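Local coordinates for protein hydrolase (Thermus thermophilus, PDB 1UFO) that probably hydrolyses an as yet unidentified substrate, as expected of a member of the alpha/beta hydrolase fold, at residues K193-L198 with L207-E212; V118-L123 with V173-L178; E80-A85 with L156-A161; V95-E100 with E125-R130; A42-Y47 with H217-L222. One frame throughout, in Å; residues are numbered along the deposited sequence.

Overall arrangement
Only interactions 1 and 2 set a helix against a strand of the central sheet of this alpha/beta hydrolase; interaction 3 joins two helices, interaction 4 a helix and a loop, interaction 5 two loops. Interactions 1 and 2 are the closest pair, their centres about 10 Å apart on neighbouring strands 175-180 and 207-212. Interactions 3 and 4 share helix 77-103 but lie about 21 Å apart; 2 and 4 are about 12 Å apart. Along the chain, the segments of interaction 2 alternate with those of 3 and of 4, interaction 1 opens after 2 closes, and interaction 5 encloses all four. Interaction 5, about 27 Å from 3, alone holds a probable catalytic residue; the others pack the layers around the sheet.

Interaction 1 of 5, residues K193-L198 with L207-E212; sequences KTLEAL and LARFVE
The guanidinium group of Arg-209 is paired with Glu-213 of the second subunit, by a salt bridge from its NH1 to OE1 of that acid, while Leu-195 packs beside it from the helix. Leu-195 CD2 sits at the edge of the guanidinium, near its plane, 3.7 Å from Arg-209 NE, and the same methyl is 3.8 Å from Arg-209 CB. One methyl therefore lies along the chain from CB to NE. CG of Arg-209 stands between the backbone N and the carbonyl carbon (chi1 63°), and the chain bends further out, at chi3. Arginine suits this place because its methylenes can meet leucine while its head pairs with an acid across the dimer interface. The antiparallel run of helix 188-198 and strand 207-212, with segment axes 9.9 Å apart at 165°, is the second half of a beta-alpha-beta crossover that starts at strand 175-180. Strand 207-212 is the last of this chain's sheet, yet it pairs antiparallel with a strand of the second subunit, and the sheet continues there. Leu-195 CG meets Leu-207 CG at 4.1 Å, the two side chains crossing obliquely, and Leu-198 CB adds a contact to Leu-207 CD2 at 4.2 Å. Leu-207 was modelled in two conformers, so these last details hold for one of them. With an alanine here in place of Leu-195, everything beyond CB goes, which would probably open a gap over Leu-207 and strip the cover from the Arg-209 methylenes.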
# COMPACT_ATOMS: atom_id res chain seq x y z
N LYS A 193 -13.05 -8.07 6.98
CA LYS A 193 -14.41 -7.90 7.54
C LYS A 193 -14.53 -6.46 8.03
O LYS A 193 -15.59 -5.83 7.92
CB LYS A 193 -14.60 -8.84 8.70
CG LYS A 193 -15.93 -8.81 9.41
CD LYS A 193 -15.73 -9.69 10.60
CE LYS A 193 -16.65 -9.42 11.72
NZ LYS A 193 -17.97 -9.99 11.36
N THR A 194 -13.41 -5.94 8.56
CA THR A 194 -13.47 -4.53 8.99
C THR A 194 -13.75 -3.58 7.81
O THR A 194 -14.62 -2.69 7.83
CB THR A 194 -12.11 -4.15 9.64
OG1 THR A 194 -11.95 -4.93 10.81
CG2 THR A 194 -12.03 -2.68 10.05
N LEU A 195 -12.98 -3.75 6.73
CA LEU A 195 -13.12 -2.90 5.59
C LEU A 195 -14.47 -3.06 4.91
O LEU A 195 -15.00 -2.13 4.45
CB LEU A 195 -11.99 -3.13 4.61
CG LEU A 195 -10.82 -2.12 4.69
CD1 LEU A 195 -10.25 -1.91 6.02
CD2 LEU A 195 -9.79 -2.65 3.80
N GLU A 196 -14.99 -4.27 4.87
CA GLU A 196 -16.26 -4.49 4.23
C GLU A 196 -17.38 -3.85 5.05
O GLU A 196 -18.34 -3.29 4.47
CB GLU A 196 -16.51 -5.99 4.06
CG GLU A 196 -17.89 -6.20 3.32
CD GLU A 196 -18.02 -5.33 2.02
OE1 GLU A 196 -17.11 -5.41 1.16
OE2 GLU A 196 -19.00 -4.53 1.86
N ALA A 197 -17.25 -3.82 6.38
CA ALA A 197 -18.27 -3.21 7.20
C ALA A 197 -18.25 -1.71 7.00
O ALA A 197 -19.29 -1.02 7.05
CB ALA A 197 -18.10 -3.56 8.70
N LEU A 198 -17.05 -1.15 6.79
CA LEU A 198 -16.92 0.29 6.66
C LEU A 198 -17.15 0.79 5.23
O LEU A 198 -17.51 1.97 5.09
CB LEU A 198 -15.48 0.71 7.04
CG LEU A 198 -15.22 0.58 8.56
CD1 LEU A 198 -13.75 0.84 8.87
CD2 LEU A 198 -16.02 1.57 9.37
N LEU A 207 -10.33 4.98 2.05
CA LEU A 207 -10.16 3.75 2.83
C LEU A 207 -9.20 2.92 1.94
O LEU A 207 -9.32 2.90 0.71
CB LEU A 207 -11.50 3.01 2.96
CG LEU A 207 -11.57 1.74 3.68
CD1 LEU A 207 -11.14 1.98 5.18
CD2 LEU A 207 -13.08 1.28 3.64
N ALA A 208 -8.26 2.21 2.54
CA ALA A 208 -7.33 1.41 1.73
C ALA A 208 -6.72 0.29 2.56
O ALA A 208 -6.80 0.28 3.79
CB ALA A 208 -6.18 2.32 1.15
N ARG A 209 -6.16 -0.68 1.83
CA ARG A 209 -5.44 -1.79 2.50
C ARG A 209 -4.11 -2.06 1.85
O ARG A 209 -3.91 -1.84 0.64
CB ARG A 209 -6.29 -3.10 2.51
CG ARG A 209 -6.61 -3.70 1.16
CD ARG A 209 -7.69 -4.88 1.30
NE ARG A 209 -8.97 -4.52 0.74
CZ ARG A 209 -9.54 -5.01 -0.38
NH1 ARG A 209 -10.75 -4.55 -0.75
NH2 ARG A 209 -8.96 -5.96 -1.12
N PHE A 210 -3.15 -2.52 2.64
CA PHE A 210 -1.85 -2.90 2.13
C PHE A 210 -1.59 -4.24 2.79
O PHE A 210 -1.66 -4.36 4.02
CB PHE A 210 -0.73 -1.93 2.58
CG PHE A 210 0.64 -2.45 2.26
CD1 PHE A 210 1.09 -2.41 0.93
CD2 PHE A 210 1.44 -3.01 3.27
CE1 PHE A 210 2.38 -2.93 0.55
CE2 PHE A 210 2.71 -3.54 2.89
CZ PHE A 210 3.15 -3.49 1.53
N VAL A 211 -1.35 -5.27 1.95
CA VAL A 211 -1.08 -6.59 2.48
C VAL A 211 0.27 -7.07 1.97
O VAL A 211 0.53 -7.08 0.74
CB VAL A 211 -2.19 -7.62 2.09
CG1 VAL A 211 -1.85 -9.02 2.73
CG2 VAL A 211 -3.56 -7.17 2.62
N GLU A 212 1.15 -7.43 2.89
CA GLU A 212 2.50 -7.94 2.57
C GLU A 212 2.35 -9.48 2.59
O GLU A 212 2.03 -10.10 3.63
CB GLU A 212 3.45 -7.45 3.62
CG GLU A 212 4.90 -7.90 3.41
CD GLU A 212 5.84 -7.20 4.37
OE1 GLU A 212 6.91 -7.75 4.62
OE2 GLU A 212 5.46 -6.15 4.89

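Interaction 2 of 5, residues V118-L123 with V173-L178; sequences VAHLLL and VPLLHL
His-120 and His-177 reach across from helix and strand and join by a hydrogen bond, His-120 NE2 to His-177 NE2, 2.8 Å long and nearly straight at 169°. Either nitrogen could donate. The rings meet rim to rim, with planes turned 30° apart, so neither lies over a face. Imidazole suits both places, since it offers a polar atom at the far end of a flat group in a buried setting. At its other nitrogen, ND1, His-120 is bonded to Tyr-170 OH, which fixes the ring's rotation. A leucine in its place would have no ring nitrogens, and His-177 NE2 and the Tyr-170 hydroxyl would probably be left without these mates.

Two apolar contacts accompany the bond. Leu-175 CD2 touches His-120 CE1 at 3.8 Å, the two side chains crossing at about a right angle. Leu-123 CG is anti to the carbonyl carbon (chi1 -65°), which carries CD2 to the broad, branched side of Val-173, 3.9 Å from both its CB and CG1.

Helix 114-124, which directly follows Ser-113 of the probable nucleophile elbow of the alpha/beta hydrolase fold, thus lies against strand 175-180, with Thr-194 of helix 188-198 touching both histidines and Val-132 of strand 132-135 beside Leu-175.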
# COMPACT_ATOMS: atom_id res chain seq x y z
N VAL A 118 -8.00 0.36 19.12
CA VAL A 118 -8.25 1.61 19.84
C VAL A 118 -8.46 2.75 18.84
O VAL A 118 -9.30 3.60 19.07
CB VAL A 118 -7.08 1.92 20.79
CG1 VAL A 118 -7.28 3.36 21.48
CG2 VAL A 118 -7.09 0.86 21.88
N ALA A 119 -7.66 2.81 17.77
CA ALA A 119 -7.86 3.84 16.73
C ALA A 119 -9.32 3.74 16.21
O ALA A 119 -9.98 4.79 15.98
CB ALA A 119 -6.81 3.63 15.59
N HIS A 120 -9.80 2.52 15.98
CA HIS A 120 -11.19 2.34 15.55
C HIS A 120 -12.19 2.85 16.60
O HIS A 120 -13.16 3.54 16.23
CB HIS A 120 -11.40 0.87 15.24
CG HIS A 120 -11.02 0.52 13.84
ND1 HIS A 120 -11.86 0.73 12.76
CD2 HIS A 120 -9.89 -0.06 13.34
CE1 HIS A 120 -11.27 0.27 11.66
NE2 HIS A 120 -10.07 -0.21 11.98
N LEU A 121 -11.97 2.52 17.86
CA LEU A 121 -12.85 2.99 18.92
C LEU A 121 -12.90 4.56 18.87
O LEU A 121 -13.97 5.15 19.05
CB LEU A 121 -12.35 2.58 20.30
CG LEU A 121 -12.40 1.12 20.69
CD1 LEU A 121 -11.81 0.86 21.99
CD2 LEU A 121 -13.90 0.69 20.66
N LEU A 122 -11.76 5.22 18.68
CA LEU A 122 -11.72 6.68 18.62
C LEU A 122 -12.51 7.19 17.43
O LEU A 122 -13.26 8.20 17.58
CB LEU A 122 -10.26 7.19 18.52
CG LEU A 122 -9.47 7.06 19.82
CD1 LEU A 122 -7.89 7.09 19.52
CD2 LEU A 122 -9.87 8.19 20.81
N LEU A 123 -12.32 6.58 16.24
CA LEU A 123 -13.09 7.03 15.07
C LEU A 123 -14.59 6.81 15.30
O LEU A 123 -15.41 7.65 14.90
CB LEU A 123 -12.64 6.31 13.76
CG LEU A 123 -11.22 6.62 13.34
CD1 LEU A 123 -10.84 5.72 12.21
CD2 LEU A 123 -11.09 8.07 12.88
N VAL A 173 -12.80 9.68 7.55
CA VAL A 173 -11.38 9.95 7.86
C VAL A 173 -10.49 8.92 7.10
O VAL A 173 -10.72 7.71 7.17
CB VAL A 173 -11.12 9.75 9.36
CG1 VAL A 173 -9.60 9.70 9.64
CG2 VAL A 173 -11.84 10.91 10.13
N PRO A 174 -9.45 9.38 6.39
CA PRO A 174 -8.58 8.45 5.67
C PRO A 174 -8.06 7.35 6.59
O PRO A 174 -7.58 7.61 7.68
CB PRO A 174 -7.41 9.30 5.18
CG PRO A 174 -8.14 10.76 4.93
CD PRO A 174 -9.09 10.82 6.18
N LEU A 175 -8.18 6.13 6.12
CA LEU A 175 -7.83 4.99 6.95
C LEU A 175 -7.16 3.93 6.12
O LEU A 175 -7.71 3.45 5.13
CB LEU A 175 -9.11 4.39 7.60
CG LEU A 175 -9.01 3.01 8.30
CD1 LEU A 175 -8.07 3.19 9.43
CD2 LEU A 175 -10.34 2.60 8.82
N LEU A 176 -5.95 3.55 6.55
CA LEU A 176 -5.22 2.49 5.82
C LEU A 176 -4.96 1.33 6.75
O LEU A 176 -4.40 1.55 7.82
CB LEU A 176 -3.83 3.00 5.30
CG LEU A 176 -2.89 1.93 4.83
CD1 LEU A 176 -3.59 1.26 3.59
CD2 LEU A 176 -1.57 2.57 4.42
N HIS A 177 -5.40 0.12 6.38
CA HIS A 177 -5.11 -1.07 7.19
C HIS A 177 -3.89 -1.73 6.51
O HIS A 177 -3.86 -1.91 5.29
CB HIS A 177 -6.28 -2.06 7.22
CG HIS A 177 -7.08 -2.01 8.46
ND1 HIS A 177 -6.74 -2.75 9.59
CD2 HIS A 177 -8.19 -1.28 8.82
CE1 HIS A 177 -7.61 -2.47 10.57
NE2 HIS A 177 -8.48 -1.58 10.12
N LEU A 178 -2.85 -2.04 7.31
CA LEU A 178 -1.65 -2.67 6.77
C LEU A 178 -1.58 -4.03 7.48
O LEU A 178 -1.71 -4.10 8.72
CB LEU A 178 -0.37 -1.85 7.12
CG LEU A 178 -0.51 -0.42 6.56
CD1 LEU A 178 -0.95 0.60 7.66
CD2 LEU A 178 0.90 -0.00 6.01

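Interaction 3 of 5, residues E80-A85 with L156-A161; sequences EVYRVA and LALYQA
Tyr-82 and Leu-158 mark the nearest approach of two helical segments, 80-85 and 156-161, with 8.4 Å between Tyr-82 CA and Leu-158 CA. The first segment lies in the first turns of the long helix 77-103. The second is the end of helix 153-160, where Ala-161 is the first residue to leave helical backbone angles. Tyr-82 and Tyr-159 form an offset edge-to-face stack: the edge of Tyr-159 is directed at the face of Tyr-82, the planes are 85° apart and the centroids are 5.9 Å apart. CG of Tyr-82 is anti to the carbonyl carbon (chi1 -71°), which puts its ring where Tyr-159 meets it. Tyr-159 OH comes within 3.4 Å of Tyr-82 CE1. Helix 153-160 belongs to the excursion between strands 132-135 and 175-180, a place where many alpha/beta hydrolases carry inserted cap elements, and here it packs on the helix that precedes strand 107-112. Both hydroxyls are bonded to Met-142 of that excursion, Tyr-82 OH to its N and Tyr-159 OH to its O, so tyrosine supplies ring packing and a polar end at once. Nearer the backbone, Leu-158 CD1 touches Tyr-82 CB at 4.0 Å. Phe-117 makes a further edge-to-face pair with the Tyr-82 ring.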
# COMPACT_ATOMS: atom_id res chain seq x y z
N GLU A 80 -10.21 -8.30 30.38
CA GLU A 80 -9.13 -7.40 30.80
C GLU A 80 -8.42 -6.71 29.61
O GLU A 80 -8.03 -5.51 29.68
CB GLU A 80 -8.14 -8.21 31.66
CG GLU A 80 -8.82 -8.45 33.03
CD GLU A 80 -7.98 -9.27 34.01
OE1 GLU A 80 -8.62 -9.74 35.00
OE2 GLU A 80 -6.75 -9.44 33.81
N VAL A 81 -8.33 -7.43 28.50
CA VAL A 81 -7.68 -6.84 27.30
C VAL A 81 -8.54 -5.68 26.82
O VAL A 81 -8.01 -4.57 26.55
CB VAL A 81 -7.57 -7.92 26.19
CG1 VAL A 81 -7.29 -7.25 24.81
CG2 VAL A 81 -6.43 -8.86 26.50
N TYR A 82 -9.87 -5.84 26.74
CA TYR A 82 -10.64 -4.70 26.23
C TYR A 82 -10.89 -3.59 27.23
O TYR A 82 -11.19 -2.43 26.83
CB TYR A 82 -11.92 -5.18 25.54
CG TYR A 82 -11.56 -5.86 24.25
CD1 TYR A 82 -11.66 -7.24 24.10
CD2 TYR A 82 -11.02 -5.13 23.20
CE1 TYR A 82 -11.24 -7.87 22.95
CE2 TYR A 82 -10.53 -5.77 22.02
CZ TYR A 82 -10.65 -7.15 21.91
OH TYR A 82 -10.01 -7.74 20.84
N ARG A 83 -10.73 -3.89 28.52
CA ARG A 83 -10.78 -2.79 29.51
C ARG A 83 -9.47 -1.96 29.33
O ARG A 83 -9.50 -0.70 29.37
CB ARG A 83 -10.93 -3.40 30.90
CG ARG A 83 -10.74 -2.37 32.04
CD ARG A 83 -11.56 -1.06 31.82
NE ARG A 83 -13.00 -1.29 31.60
CZ ARG A 83 -13.86 -0.36 31.21
NH1 ARG A 83 -15.16 -0.64 31.04
NH2 ARG A 83 -13.48 0.92 30.97
N VAL A 84 -8.33 -2.62 29.13
CA VAL A 84 -7.07 -1.85 28.78
C VAL A 84 -7.37 -1.00 27.49
O VAL A 84 -7.05 0.20 27.48
CB VAL A 84 -5.92 -2.78 28.41
CG1 VAL A 84 -4.72 -1.95 27.76
CG2 VAL A 84 -5.36 -3.49 29.70
N ALA A 85 -8.02 -1.57 26.47
CA ALA A 85 -8.33 -0.79 25.24
C ALA A 85 -9.22 0.41 25.48
O ALA A 85 -8.96 1.50 24.96
CB ALA A 85 -9.01 -1.70 24.22
N LEU A 156 -18.79 -5.60 27.14
CA LEU A 156 -19.92 -6.25 26.45
C LEU A 156 -20.43 -5.34 25.34
O LEU A 156 -20.84 -5.78 24.30
CB LEU A 156 -21.08 -6.64 27.45
CG LEU A 156 -20.63 -7.71 28.47
CD1 LEU A 156 -21.56 -7.83 29.66
CD2 LEU A 156 -20.50 -9.05 27.72
N ALA A 157 -20.43 -4.02 25.60
CA ALA A 157 -20.89 -3.08 24.60
C ALA A 157 -20.09 -3.10 23.34
O ALA A 157 -20.64 -2.88 22.27
CB ALA A 157 -20.89 -1.66 25.17
N LEU A 158 -18.77 -3.35 23.46
CA LEU A 158 -17.90 -3.44 22.29
C LEU A 158 -18.25 -4.65 21.44
O LEU A 158 -18.09 -4.59 20.24
CB LEU A 158 -16.40 -3.56 22.70
CG LEU A 158 -15.77 -2.42 23.41
CD1 LEU A 158 -14.36 -2.63 23.74
CD2 LEU A 158 -15.95 -1.20 22.47
N TYR A 159 -18.69 -5.75 22.05
CA TYR A 159 -19.06 -6.94 21.28
C TYR A 159 -20.45 -6.77 20.67
O TYR A 159 -20.73 -7.20 19.57
CB TYR A 159 -18.97 -8.20 22.18
CG TYR A 159 -17.60 -8.81 22.26
CD1 TYR A 159 -16.64 -8.37 23.20
CD2 TYR A 159 -17.19 -9.77 21.30
CE1 TYR A 159 -15.32 -8.85 23.20
CE2 TYR A 159 -15.88 -10.25 21.30
CZ TYR A 159 -14.94 -9.80 22.24
OH TYR A 159 -13.66 -10.19 22.20
N GLN A 160 -21.32 -6.08 21.38
CA GLN A 160 -22.63 -5.82 20.87
C GLN A 160 -22.61 -4.88 19.67
O GLN A 160 -23.39 -5.04 18.72
CB GLN A 160 -23.47 -5.21 21.98
CG GLN A 160 -24.93 -5.19 21.69
CD GLN A 160 -25.49 -3.80 21.74
OE1 GLN A 160 -25.10 -2.91 20.93
NE2 GLN A 160 -26.41 -3.58 22.67
N ALA A 161 -21.74 -3.87 19.72
CA ALA A 161 -21.65 -2.89 18.64
C ALA A 161 -20.17 -2.54 18.41
O ALA A 161 -19.67 -1.54 18.89
CB ALA A 161 -22.45 -1.59 18.99

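Interaction 4 of 5, residues V95-E100 with E125-R130; sequences VAEEAE and EGFRPR
A single aromatic ring, that of Phe-127, carries this whole contact, and two of the three residues it meets on helix 77-103 are glutamates. Its far end lies against Ala-96, with CZ 3.6 Å from Ala-96 CB, and alanine suits that spot because a methyl group lets the ring come close to the helix. Glu-97 passes alongside in the opposite direction: its CG is 4.1 Å from Phe-127 CE1, and the carboxylate plane is turned 58° from the ring. Glu-100 OE2 is a looser neighbour of the same CE1, at 4.3 Å. CG of Phe-127 stands opposite the backbone N (chi1 179°), a setting that carries the ring out toward the helix. Its backbone closes the preceding helix by a Schellman motif, in which Phe-127 N is bonded to Leu-122 O and Gly-126 N to Leu-123 O. Gly-126 is the C-prime residue, with positive phi (86°); at its backbone angles a CB would press on the carbonyl O of Glu-125, so glycine suits the place. Glu-97 OE2 and Glu-125 OE1 both form salt bridges to Arg-93, which ties the two segments indirectly. The direct contact is thus largely apolar, while the charge of Glu-97 is probably balanced by that arginine.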
# COMPACT_ATOMS: atom_id res chain seq x y z
N VAL A 95 -4.74 12.99 25.06
CA VAL A 95 -3.36 13.29 24.64
C VAL A 95 -3.36 13.97 23.27
O VAL A 95 -2.65 14.93 23.03
CB VAL A 95 -2.51 11.99 24.61
CG1 VAL A 95 -1.08 12.27 23.90
CG2 VAL A 95 -2.27 11.49 26.09
N ALA A 96 -4.12 13.42 22.34
CA ALA A 96 -4.19 13.96 20.97
C ALA A 96 -4.73 15.36 20.96
O ALA A 96 -4.21 16.22 20.26
CB ALA A 96 -5.07 13.01 20.08
N GLU A 97 -5.83 15.59 21.68
CA GLU A 97 -6.41 16.93 21.71
C GLU A 97 -5.43 17.93 22.33
O GLU A 97 -5.34 19.04 21.79
CB GLU A 97 -7.80 16.89 22.39
CG GLU A 97 -8.73 16.11 21.55
CD GLU A 97 -10.08 15.89 22.24
OE1 GLU A 97 -10.16 15.96 23.52
OE2 GLU A 97 -11.03 15.59 21.47
N GLU A 98 -4.69 17.57 23.37
CA GLU A 98 -3.73 18.49 23.95
C GLU A 98 -2.55 18.71 22.95
O GLU A 98 -2.06 19.85 22.79
CB GLU A 98 -3.19 17.97 25.30
CG GLU A 98 -2.01 18.79 25.91
CD GLU A 98 -2.33 20.26 26.07
OE1 GLU A 98 -1.36 21.09 26.08
OE2 GLU A 98 -3.55 20.53 26.22
N ALA A 99 -2.11 17.66 22.28
CA ALA A 99 -0.96 17.83 21.40
C ALA A 99 -1.35 18.80 20.26
O ALA A 99 -0.58 19.65 19.83
CB ALA A 99 -0.58 16.41 20.80
N GLU A 100 -2.56 18.67 19.75
CA GLU A 100 -2.99 19.53 18.66
C GLU A 100 -3.03 20.97 19.12
O GLU A 100 -2.62 21.85 18.36
CB GLU A 100 -4.39 19.17 18.18
CG GLU A 100 -4.45 17.88 17.47
CD GLU A 100 -5.81 17.73 16.84
OE1 GLU A 100 -6.03 18.24 15.71
OE2 GLU A 100 -6.68 17.17 17.54
N GLU A 125 -16.21 7.05 17.91
CA GLU A 125 -16.79 8.01 18.85
C GLU A 125 -16.61 9.44 18.37
O GLU A 125 -16.74 10.40 19.13
CB GLU A 125 -16.24 7.78 20.28
CG GLU A 125 -14.89 8.30 20.57
CD GLU A 125 -14.55 8.33 22.07
OE1 GLU A 125 -13.69 9.17 22.44
OE2 GLU A 125 -15.16 7.52 22.86
N GLY A 126 -16.26 9.57 17.08
CA GLY A 126 -16.18 10.89 16.45
C GLY A 126 -14.90 11.66 16.57
O GLY A 126 -14.88 12.88 16.30
N PHE A 127 -13.81 10.99 16.93
CA PHE A 127 -12.51 11.71 16.95
C PHE A 127 -12.11 11.83 15.45
O PHE A 127 -12.22 10.86 14.70
CB PHE A 127 -11.47 10.92 17.75
CG PHE A 127 -10.15 11.59 17.78
CD1 PHE A 127 -10.04 12.86 18.36
CD2 PHE A 127 -9.08 11.02 17.19
CE1 PHE A 127 -8.83 13.57 18.34
CE2 PHE A 127 -7.84 11.74 17.18
CZ PHE A 127 -7.76 13.01 17.76
N ARG A 128 -11.66 13.03 15.01
CA ARG A 128 -11.41 13.28 13.61
C ARG A 128 -9.99 13.73 13.27
O ARG A 128 -9.75 14.94 13.01
CB ARG A 128 -12.43 14.31 13.11
CG ARG A 128 -13.88 13.85 13.20
CD ARG A 128 -14.26 12.83 12.11
NE ARG A 128 -15.59 12.25 12.28
CZ ARG A 128 -16.76 12.81 11.97
NH1 ARG A 128 -17.89 12.14 12.24
NH2 ARG A 128 -16.81 14.01 11.35
N PRO A 129 -9.02 12.80 13.29
CA PRO A 129 -7.63 13.13 12.94
C PRO A 129 -7.59 13.27 11.40
O PRO A 129 -8.58 13.01 10.70
CB PRO A 129 -6.83 11.93 13.42
CG PRO A 129 -7.83 10.75 13.19
CD PRO A 129 -9.22 11.35 13.51
N ARG A 130 -6.44 13.66 10.87
CA ARG A 130 -6.30 13.83 9.45
C ARG A 130 -6.17 12.49 8.72
O ARG A 130 -6.32 12.46 7.50
CB ARG A 130 -5.07 14.71 9.16
CG ARG A 130 -5.43 16.17 9.48
CD ARG A 130 -6.29 16.78 8.28
NE ARG A 130 -5.46 16.82 7.08
CZ ARG A 130 -4.64 17.83 6.76
NH1 ARG A 130 -3.91 17.75 5.63
NH2 ARG A 130 -4.58 18.93 7.53

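Interaction 5 of 5, residues A42-Y47 with H217-L222; sequences ALLPGY and HTLTPL
Leu-219 and Leu-43 bury most of the area here, packing the loop after strand 207-212 against the one after helix 37-42. In the alpha/beta hydrolase fold the first of these loops carries the histidine of the catalytic triad, and the geometry fits that role: His-217, two residues before Leu-219, is bonded to Asp-183 through ND1 and to Ser-113 through NE2, probably making a Ser-His-Asp triad.

Leu-219 sends its two branches to different targets. CD1 lies 4.1 Å from Leu-43 CB, and CD2 lies 3.5 Å from the carbonyl Leu-43 O. CG is set opposite the backbone N (chi1 -162°), an arrangement that extends the side chain toward the opposing loop. Leu-43 answers with CD1, 4.2 Å from Leu-219 CB, the two chains crossing at a slant. Leu-44 contributes less; its CD2 meets Leu-219 CD1 at 4.4 Å, while its own side chain also packs on Phe-135, as does that of Leu-219. Leucine suits position 219 because its forked end lets one methyl meet Leu-43 CB while the other lies beside Leu-43 O.

Leu-44 also begins a type II beta turn to Tyr-47, with Pro-45 and Gly-46 in its middle positions and Gly-46 at the positive phi such turns favour. On the other side Thr-220 is the N-cap of helix 221-236, its OG1 bonded to Met-223 N. Pro-221 suits the first helical turn, where an N-H has no helical partner and proline's lack of one costs nothing. Between the two backbones a water donates to Leu-43 O at 2.8 Å and to Leu-219 O at 3.0 Å.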
# COMPACT_ATOMS: atom_id res chain seq x y z
N ALA A 42 9.83 2.62 17.81
CA ALA A 42 10.97 2.02 17.14
C ALA A 42 10.58 1.30 15.84
O ALA A 42 11.43 1.11 15.00
CB ALA A 42 11.64 0.99 18.09
N LEU A 43 9.29 0.96 15.74
CA LEU A 43 8.81 0.25 14.51
C LEU A 43 8.39 1.29 13.44
O LEU A 43 7.86 0.84 12.37
CB LEU A 43 7.60 -0.64 14.93
CG LEU A 43 7.99 -1.85 15.83
CD1 LEU A 43 6.72 -2.40 16.48
CD2 LEU A 43 8.79 -2.88 15.06
N LEU A 44 8.58 2.58 13.66
CA LEU A 44 8.24 3.59 12.66
C LEU A 44 9.53 4.31 12.19
O LEU A 44 9.65 5.52 12.28
CB LEU A 44 7.23 4.61 13.21
CG LEU A 44 5.93 3.94 13.71
CD1 LEU A 44 5.03 4.91 14.42
CD2 LEU A 44 5.13 3.31 12.58
N PRO A 45 10.47 3.55 11.68
CA PRO A 45 11.71 4.19 11.22
C PRO A 45 11.45 5.18 10.08
O PRO A 45 10.59 4.97 9.22
CB PRO A 45 12.56 2.98 10.78
CG PRO A 45 11.53 2.04 10.18
CD PRO A 45 10.43 2.13 11.28
N GLY A 46 12.22 6.28 10.08
CA GLY A 46 12.12 7.30 9.06
C GLY A 46 11.01 8.34 9.16
O GLY A 46 11.00 9.32 8.43
N TYR A 47 10.08 8.13 10.08
CA TYR A 47 8.94 9.01 10.18
C TYR A 47 9.37 10.37 10.76
O TYR A 47 9.02 11.38 10.17
CB TYR A 47 7.85 8.38 11.06
CG TYR A 47 6.97 7.34 10.40
CD1 TYR A 47 5.61 7.49 10.48
CD2 TYR A 47 7.49 6.22 9.77
CE1 TYR A 47 4.70 6.52 9.92
CE2 TYR A 47 6.64 5.23 9.23
CZ TYR A 47 5.25 5.42 9.33
OH TYR A 47 4.40 4.47 8.82
N HIS A 217 2.13 -11.40 12.16
CA HIS A 217 1.72 -10.38 13.13
C HIS A 217 2.89 -9.53 13.68
O HIS A 217 3.27 -9.53 14.90
CB HIS A 217 0.91 -11.10 14.26
CG HIS A 217 0.15 -10.14 15.09
ND1 HIS A 217 -0.96 -9.50 14.63
CD2 HIS A 217 0.36 -9.72 16.36
CE1 HIS A 217 -1.44 -8.72 15.61
NE2 HIS A 217 -0.66 -8.84 16.67
N THR A 218 3.51 -8.81 12.74
CA THR A 218 4.59 -7.87 13.04
C THR A 218 4.47 -6.66 12.12
O THR A 218 4.00 -6.74 11.01
CB THR A 218 6.02 -8.46 12.88
OG1 THR A 218 6.28 -8.67 11.50
CG2 THR A 218 6.11 -9.80 13.59
N LEU A 219 4.94 -5.52 12.64
CA LEU A 219 4.87 -4.26 11.90
C LEU A 219 6.19 -4.23 11.16
O LEU A 219 7.23 -3.87 11.69
CB LEU A 219 4.71 -3.10 12.90
CG LEU A 219 4.18 -1.77 12.28
CD1 LEU A 219 3.76 -0.79 13.37
CD2 LEU A 219 5.17 -1.14 11.35
N THR A 220 6.17 -4.64 9.90
CA THR A 220 7.43 -4.76 9.11
C THR A 220 7.91 -3.43 8.58
O THR A 220 7.14 -2.47 8.43
CB THR A 220 7.25 -5.65 7.85
OG1 THR A 220 6.32 -4.99 6.97
CG2 THR A 220 6.69 -6.98 8.23
N PRO A 221 9.18 -3.34 8.23
CA PRO A 221 9.71 -2.09 7.70
C PRO A 221 8.99 -1.72 6.42
O PRO A 221 8.78 -0.52 6.22
CB PRO A 221 11.18 -2.37 7.40
CG PRO A 221 11.56 -3.45 8.52
CD PRO A 221 10.24 -4.36 8.47
N LEU A 222 8.61 -2.69 5.59
CA LEU A 222 7.88 -2.32 4.35
C LEU A 222 6.49 -1.70 4.70
O LEU A 222 6.07 -0.71 4.10
CB LEU A 222 7.67 -3.53 3.43
CG LEU A 222 6.91 -3.20 2.14
CD1 LEU A 222 7.57 -2.10 1.27
CD2 LEU A 222 6.77 -4.49 1.30
O HOH W 1 8.96 -1.51 11.20